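Local atomic coordinates of snaclec convulxin subunit alpha (Crotalus durissus, PDB entry 1UMR), a protein that activates platelets as a subunit of a snake venom lectin that binds the platelet collagen receptor glycoprotein VI. Residues I18-E26 against F65-R73; L99-L107 against F117-I125. All blocks are in the same frame, centred on the assembly; numbering follows the deposited sequence.

Contact 1 of 2, residues I18-E26 against F65-R73; sequences IFNEEMNWE and FSHVSIGLR
Trp25 of 18-26 reaches onto the backbone of 65-73 and binds the start of the first helix of this C-type lectin domain to strand 67-74, an example of one indole serving several kinds of contact. From CB the side chain runs toward the strand, with CG anti to the backbone N (chi1 -169°). Trp25 CD1 lies 3.5 Å from Ile70 O, and Trp25 NE1 gives its hydrogen to that oxygen at 2.8 Å. The bond is bent, 133° at the hydrogen, with the oxygen tilted from the ring plane. On the benzo ring Trp25 CZ2 meets Arg73 CB at 3.6 Å, while Arg73 CD lies over the face in a CH-pi contact, offset toward the rim, 3.6 Å from Trp25 CZ3 and also near CH2. The extended Arg73 carries its guanidinium past Trp25 CE3, almost perpendicular to the indole, to a long salt bridge, Arg73 NH1 to Glu26 OE2 at 3.9 Å, the two planes 11° apart. Leu72 and Arg73 also pair with a strand of another protein chain. At the opposite end Ile18 meets Val68 through methyl groups, and Asn20 OD1, hydrogen-bonded to Glu62 N, meets the edge of the Phe65 ring 3.5 Å from Phe65 CD1.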
# COMPACT_ATOMS: atom_id res chain seq x y z
N ILE A 18 50.94 24.38 3.97
CA ILE A 18 50.62 25.60 3.27
C ILE A 18 51.85 26.27 2.66
O ILE A 18 52.86 26.45 3.30
CB ILE A 18 49.83 26.53 4.14
CG1 ILE A 18 49.61 27.92 3.49
CG2 ILE A 18 50.36 26.61 5.62
CD1 ILE A 18 48.60 28.60 4.31
N PHE A 19 51.81 26.57 1.37
CA PHE A 19 52.89 27.39 0.82
C PHE A 19 52.49 28.89 0.80
O PHE A 19 51.54 29.28 0.12
CB PHE A 19 53.31 26.88 -0.56
CG PHE A 19 54.00 25.57 -0.48
CD1 PHE A 19 55.42 25.52 -0.34
CD2 PHE A 19 53.26 24.38 -0.29
CE1 PHE A 19 56.07 24.33 -0.16
CE2 PHE A 19 53.94 23.14 -0.18
CZ PHE A 19 55.35 23.11 -0.06
N ASN A 20 53.20 29.73 1.55
CA ASN A 20 52.94 31.13 1.42
C ASN A 20 53.55 31.78 0.20
O ASN A 20 54.48 32.54 0.33
CB ASN A 20 53.47 31.77 2.64
CG ASN A 20 52.59 31.51 3.85
OD1 ASN A 20 51.41 32.08 4.04
ND2 ASN A 20 53.17 30.70 4.76
N GLU A 21 53.01 31.52 -0.97
CA GLU A 21 53.49 31.98 -2.27
C GLU A 21 52.20 32.16 -3.06
O GLU A 21 51.26 31.35 -2.91
CB GLU A 21 54.20 30.86 -3.03
CG GLU A 21 55.61 31.12 -3.48
CD GLU A 21 56.51 30.14 -2.76
OE1 GLU A 21 56.99 30.56 -1.68
OE2 GLU A 21 56.67 28.94 -3.23
N GLU A 22 52.15 33.17 -3.92
CA GLU A 22 50.88 33.53 -4.53
C GLU A 22 50.78 32.92 -5.94
O GLU A 22 51.63 33.19 -6.77
CB GLU A 22 50.85 35.02 -4.64
CG GLU A 22 50.31 35.67 -3.41
CD GLU A 22 50.54 37.19 -3.39
OE1 GLU A 22 49.77 37.84 -2.64
OE2 GLU A 22 51.47 37.71 -4.08
N MET A 23 49.74 32.13 -6.21
CA MET A 23 49.75 31.35 -7.42
C MET A 23 48.34 31.13 -7.81
O MET A 23 47.47 31.23 -6.98
CB MET A 23 50.41 30.01 -7.19
CG MET A 23 51.96 30.03 -7.42
SD MET A 23 52.60 28.38 -7.34
CE MET A 23 54.36 28.57 -6.96
N ASN A 24 48.07 30.93 -9.09
CA ASN A 24 46.70 30.63 -9.40
C ASN A 24 46.55 29.15 -9.25
O ASN A 24 47.53 28.34 -9.08
CB ASN A 24 46.31 31.11 -10.84
CG ASN A 24 47.16 30.47 -11.91
OD1 ASN A 24 47.33 31.01 -13.01
ND2 ASN A 24 47.65 29.27 -11.62
N TRP A 25 45.30 28.80 -9.37
CA TRP A 25 44.89 27.46 -9.02
C TRP A 25 45.65 26.40 -9.83
O TRP A 25 46.20 25.43 -9.30
CB TRP A 25 43.37 27.34 -9.12
CG TRP A 25 42.83 26.10 -8.54
CD1 TRP A 25 42.11 25.93 -7.35
CD2 TRP A 25 42.88 24.83 -9.17
NE1 TRP A 25 41.69 24.60 -7.24
CE2 TRP A 25 42.15 23.91 -8.35
CE3 TRP A 25 43.39 24.37 -10.40
CZ2 TRP A 25 41.98 22.57 -8.71
CZ3 TRP A 25 43.24 23.02 -10.76
CH2 TRP A 25 42.51 22.13 -9.93
N GLU A 26 45.76 26.58 -11.10
CA GLU A 26 46.42 25.48 -11.72
C GLU A 26 47.95 25.53 -11.51
O GLU A 26 48.64 24.50 -11.60
CB GLU A 26 45.94 25.27 -13.16
CG GLU A 26 46.85 25.91 -14.17
CD GLU A 26 46.17 26.54 -15.40
OE1 GLU A 26 46.82 27.48 -15.92
OE2 GLU A 26 45.03 26.12 -15.84
N PHE A 65 48.26 37.42 4.10
CA PHE A 65 47.47 36.60 3.20
C PHE A 65 46.26 36.20 4.03
O PHE A 65 46.32 36.11 5.29
CB PHE A 65 48.24 35.35 2.68
CG PHE A 65 49.52 35.67 1.84
CD1 PHE A 65 50.74 34.95 2.07
CD2 PHE A 65 49.50 36.63 0.82
CE1 PHE A 65 51.92 35.21 1.30
CE2 PHE A 65 50.69 36.94 0.07
CZ PHE A 65 51.91 36.20 0.29
N SER A 66 45.14 35.99 3.35
CA SER A 66 43.95 35.51 4.05
C SER A 66 43.03 34.59 3.18
O SER A 66 41.92 34.22 3.57
CB SER A 66 43.18 36.72 4.57
OG SER A 66 42.83 37.50 3.44
N HIS A 67 43.51 34.17 2.03
CA HIS A 67 42.76 33.21 1.23
C HIS A 67 43.70 32.01 0.89
O HIS A 67 44.91 32.21 0.61
CB HIS A 67 42.33 33.94 -0.06
CG HIS A 67 41.23 34.92 0.15
ND1 HIS A 67 40.59 35.54 -0.88
CD2 HIS A 67 40.64 35.37 1.29
CE1 HIS A 67 39.62 36.30 -0.40
NE2 HIS A 67 39.64 36.22 0.92
N VAL A 68 43.20 30.78 0.92
CA VAL A 68 44.06 29.61 0.56
C VAL A 68 43.35 28.71 -0.44
O VAL A 68 42.20 28.29 -0.23
CB VAL A 68 44.53 28.80 1.80
CG1 VAL A 68 45.68 27.85 1.45
CG2 VAL A 68 45.10 29.73 2.82
N SER A 69 44.01 28.45 -1.54
CA SER A 69 43.41 27.54 -2.55
C SER A 69 43.22 26.09 -1.98
O SER A 69 44.11 25.58 -1.30
CB SER A 69 44.28 27.49 -3.80
OG SER A 69 44.01 28.54 -4.73
N ILE A 70 42.10 25.43 -2.24
CA ILE A 70 42.02 23.98 -2.09
C ILE A 70 41.63 23.32 -3.48
O ILE A 70 41.50 24.01 -4.54
CB ILE A 70 41.10 23.62 -1.06
CG1 ILE A 70 39.71 23.94 -1.59
CG2 ILE A 70 41.44 24.38 0.25
CD1 ILE A 70 38.64 23.88 -0.63
N GLY A 71 41.53 22.00 -3.52
CA GLY A 71 41.69 21.24 -4.76
C GLY A 71 40.34 20.97 -5.45
O GLY A 71 40.24 20.09 -6.31
N LEU A 72 39.30 21.74 -5.11
CA LEU A 72 38.01 21.46 -5.77
C LEU A 72 37.82 22.33 -6.94
O LEU A 72 37.94 23.62 -6.88
CB LEU A 72 36.86 21.69 -4.80
CG LEU A 72 36.15 20.56 -4.13
CD1 LEU A 72 34.97 21.19 -3.24
CD2 LEU A 72 35.56 19.45 -5.09
N ARG A 73 37.41 21.72 -8.03
CA ARG A 73 37.28 22.59 -9.22
C ARG A 73 36.10 22.08 -10.04
O ARG A 73 35.84 20.85 -10.04
CB ARG A 73 38.63 22.67 -10.00
CG ARG A 73 38.57 23.13 -11.54
CD ARG A 73 39.97 23.52 -12.23
NE ARG A 73 39.76 24.46 -13.37
CZ ARG A 73 40.60 25.44 -13.97
NH1 ARG A 73 41.88 25.70 -13.66
NH2 ARG A 73 40.05 26.20 -14.95

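Contact 2 of 2, residues L99-L107 against F117-I125; sequences LYITKCSLL and FVASCIGKI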
# COMPACT_ATOMS: atom_id res chain seq x y z
N LEU A 99 35.54 37.66 -15.61
CA LEU A 99 35.56 38.05 -14.21
C LEU A 99 34.56 37.34 -13.30
O LEU A 99 34.81 37.19 -12.11
CB LEU A 99 35.45 39.57 -14.06
CG LEU A 99 36.70 40.40 -13.63
CD1 LEU A 99 38.15 39.76 -13.97
CD2 LEU A 99 36.53 41.86 -14.18
N TYR A 100 33.40 36.93 -13.81
CA TYR A 100 32.38 36.31 -12.94
C TYR A 100 32.34 34.80 -13.02
O TYR A 100 31.45 34.17 -12.44
CB TYR A 100 30.97 36.90 -13.21
CG TYR A 100 30.78 38.29 -12.59
CD1 TYR A 100 31.37 39.45 -13.21
CD2 TYR A 100 30.09 38.44 -11.36
CE1 TYR A 100 31.23 40.70 -12.65
CE2 TYR A 100 29.94 39.66 -10.80
CZ TYR A 100 30.52 40.81 -11.48
OH TYR A 100 30.41 42.05 -10.90
N ILE A 101 33.28 34.22 -13.77
CA ILE A 101 33.41 32.76 -13.80
C ILE A 101 34.22 32.27 -12.64
O ILE A 101 35.44 32.56 -12.61
CB ILE A 101 33.98 32.28 -15.15
CG1 ILE A 101 33.01 32.63 -16.30
CG2 ILE A 101 34.34 30.74 -15.17
CD1 ILE A 101 33.79 32.39 -17.72
N THR A 102 33.57 31.52 -11.71
CA THR A 102 34.21 31.18 -10.42
C THR A 102 34.16 29.68 -10.30
O THR A 102 33.24 29.14 -9.66
CB THR A 102 33.51 31.83 -9.18
OG1 THR A 102 32.06 31.67 -9.20
CG2 THR A 102 33.70 33.43 -9.17
N LYS A 103 35.14 29.03 -10.94
CA LYS A 103 35.20 27.58 -11.08
C LYS A 103 36.22 26.84 -10.11
O LYS A 103 36.27 25.59 -10.05
CB LYS A 103 35.58 27.24 -12.51
CG LYS A 103 34.46 27.31 -13.52
CD LYS A 103 35.03 26.96 -14.98
CE LYS A 103 33.82 26.64 -15.96
NZ LYS A 103 34.48 26.22 -17.27
N CYS A 104 37.02 27.63 -9.40
CA CYS A 104 37.90 27.12 -8.37
C CYS A 104 37.35 27.27 -6.94
O CYS A 104 36.14 27.61 -6.72
CB CYS A 104 39.28 27.76 -8.56
SG CYS A 104 39.89 26.93 -9.97
N SER A 105 38.19 26.99 -5.94
CA SER A 105 37.71 27.11 -4.54
C SER A 105 38.80 27.41 -3.54
O SER A 105 39.99 27.29 -3.83
CB SER A 105 36.95 25.91 -4.10
OG SER A 105 37.88 24.87 -4.21
N LEU A 106 38.37 27.89 -2.38
CA LEU A 106 39.29 28.49 -1.46
C LEU A 106 38.81 28.47 0.00
O LEU A 106 37.64 28.15 0.28
CB LEU A 106 39.63 29.89 -1.98
CG LEU A 106 39.06 31.27 -1.61
CD1 LEU A 106 39.20 32.14 -2.80
CD2 LEU A 106 37.69 31.29 -1.11
N LEU A 107 39.75 28.67 0.95
CA LEU A 107 39.36 28.91 2.35
C LEU A 107 39.69 30.40 2.68
O LEU A 107 40.66 30.96 2.15
CB LEU A 107 40.23 28.04 3.24
CG LEU A 107 39.91 26.57 3.70
CD1 LEU A 107 38.65 25.93 3.20
CD2 LEU A 107 41.14 25.64 3.62
N PHE A 117 34.62 28.25 -0.28
CA PHE A 117 34.10 29.36 -1.06
C PHE A 117 34.45 29.20 -2.55
O PHE A 117 35.58 28.85 -2.90
CB PHE A 117 34.76 30.65 -0.56
CG PHE A 117 34.20 31.11 0.76
CD1 PHE A 117 33.22 32.10 0.78
CD2 PHE A 117 34.64 30.53 2.00
CE1 PHE A 117 32.71 32.57 1.99
CE2 PHE A 117 34.10 31.00 3.23
CZ PHE A 117 33.11 32.01 3.23
N VAL A 118 33.50 29.43 -3.44
CA VAL A 118 33.80 29.48 -4.87
C VAL A 118 34.72 30.70 -5.20
O VAL A 118 34.69 31.75 -4.53
CB VAL A 118 32.53 29.67 -5.63
CG1 VAL A 118 32.85 29.72 -7.09
CG2 VAL A 118 31.59 28.48 -5.37
N ALA A 119 35.58 30.54 -6.20
CA ALA A 119 36.52 31.56 -6.57
C ALA A 119 36.90 31.43 -8.05
O ALA A 119 36.90 30.36 -8.62
CB ALA A 119 37.85 31.46 -5.68
N SER A 120 37.34 32.54 -8.58
CA SER A 120 38.00 32.69 -9.84
C SER A 120 39.23 31.77 -9.82
O SER A 120 39.96 31.77 -8.83
CB SER A 120 38.41 34.20 -9.91
OG SER A 120 39.20 34.54 -11.03
N CYS A 121 39.44 30.99 -10.89
CA CYS A 121 40.69 30.25 -11.03
C CYS A 121 41.89 31.15 -11.33
O CYS A 121 43.06 30.72 -11.15
CB CYS A 121 40.56 29.18 -12.11
SG CYS A 121 39.29 28.02 -11.58
N ILE A 122 41.66 32.40 -11.77
CA ILE A 122 42.86 33.24 -12.04
C ILE A 122 43.42 34.05 -10.88
O ILE A 122 44.47 34.59 -10.99
CB ILE A 122 42.79 34.02 -13.39
CG1 ILE A 122 41.56 34.90 -13.50
CG2 ILE A 122 42.92 33.03 -14.60
CD1 ILE A 122 41.87 36.22 -14.21
N GLY A 123 42.80 34.04 -9.71
CA GLY A 123 43.43 34.73 -8.59
C GLY A 123 44.75 34.08 -8.15
O GLY A 123 44.90 32.86 -8.18
N LYS A 124 45.70 34.90 -7.70
CA LYS A 124 47.00 34.43 -7.21
C LYS A 124 47.10 34.39 -5.65
O LYS A 124 47.25 35.41 -4.99
CB LYS A 124 48.17 35.17 -7.90
CG LYS A 124 48.06 35.11 -9.48
CD LYS A 124 49.05 36.07 -10.26
CE LYS A 124 50.12 35.31 -11.13
NZ LYS A 124 49.68 34.22 -12.18
N ILE A 125 46.93 33.19 -5.06
CA ILE A 125 46.94 33.12 -3.63
C ILE A 125 47.83 31.95 -3.11
O ILE A 125 48.31 31.10 -3.89
CB ILE A 125 45.54 33.04 -3.05
CG1 ILE A 125 44.74 31.95 -3.77
CG2 ILE A 125 44.80 34.38 -3.19
CD1 ILE A 125 43.42 31.63 -3.09
O HOH W 1 37.19 30.61 -12.56
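Cys104 and Cys121 form a disulfide, SG to SG at 2.0 Å, with a torsion of 95° about the sulfur-sulfur bond. In both residues SG lies beside the backbone N, anti to the carbonyl carbon (chi1 -73° and -62°), and Cys121 SG also passes Lys103 CB at 3.9 Å. Backbone hydrogen bonds form the second group. Cys104 N gives to Ala119 O at 2.8 Å and Ala119 N to Cys104 O at 3.0 Å, but the two differ in geometry: the first donor approaches nearly along the C=O axis, the second from well above the carbonyl plane. Leu106 and Phe117 form the next hydrogen-bonded pair, and between the two pairs Ser105 faces Val118 in a non-hydrogen-bonded one. This is the antiparallel hairpin of strands 104-108 and 117-119 in the C-type lectin fold, and it opens with a classic beta bulge, Lys103 and Cys104 both facing Ala119. Water-mediated contacts continue where the strands part: one water donates to Ile101 O at 2.6 Å and accepts from Lys103 N and Cys121 N. Apolar contacts occupy the face that carries Cys104, Leu106 and Ala119, where Leu106 CD1 meets Ile125 CD1 at 4.3 Å. On the other face, Ser105 OG is hydrogen-bonded to Leu72 O, and Ser105 and Val118 each meet an aromatic side chain of another protein chain.

In the fold
With centres about 10 Å apart, contacts 1 and 2 touch directly and illustrate how a small domain joins neighbouring elements by backbone hydrogen bonds and side-chain packing between their segments. Strand 67-74 of contact 1 lies antiparallel beside strand 104-108 of contact 2, and Val68 O is 2.7 Å from Leu107 N, a probable hydrogen bond. Elsewhere Met23 O approaches Ile125 N at 2.8 Å, again probably bonded, so each contact meets the other through both of its segments. The indole also packs on the disulfide, Trp25 CG lying 3.4 Å from Cys104 SG. Both contacts border another protein chain, which places them at a subunit interface.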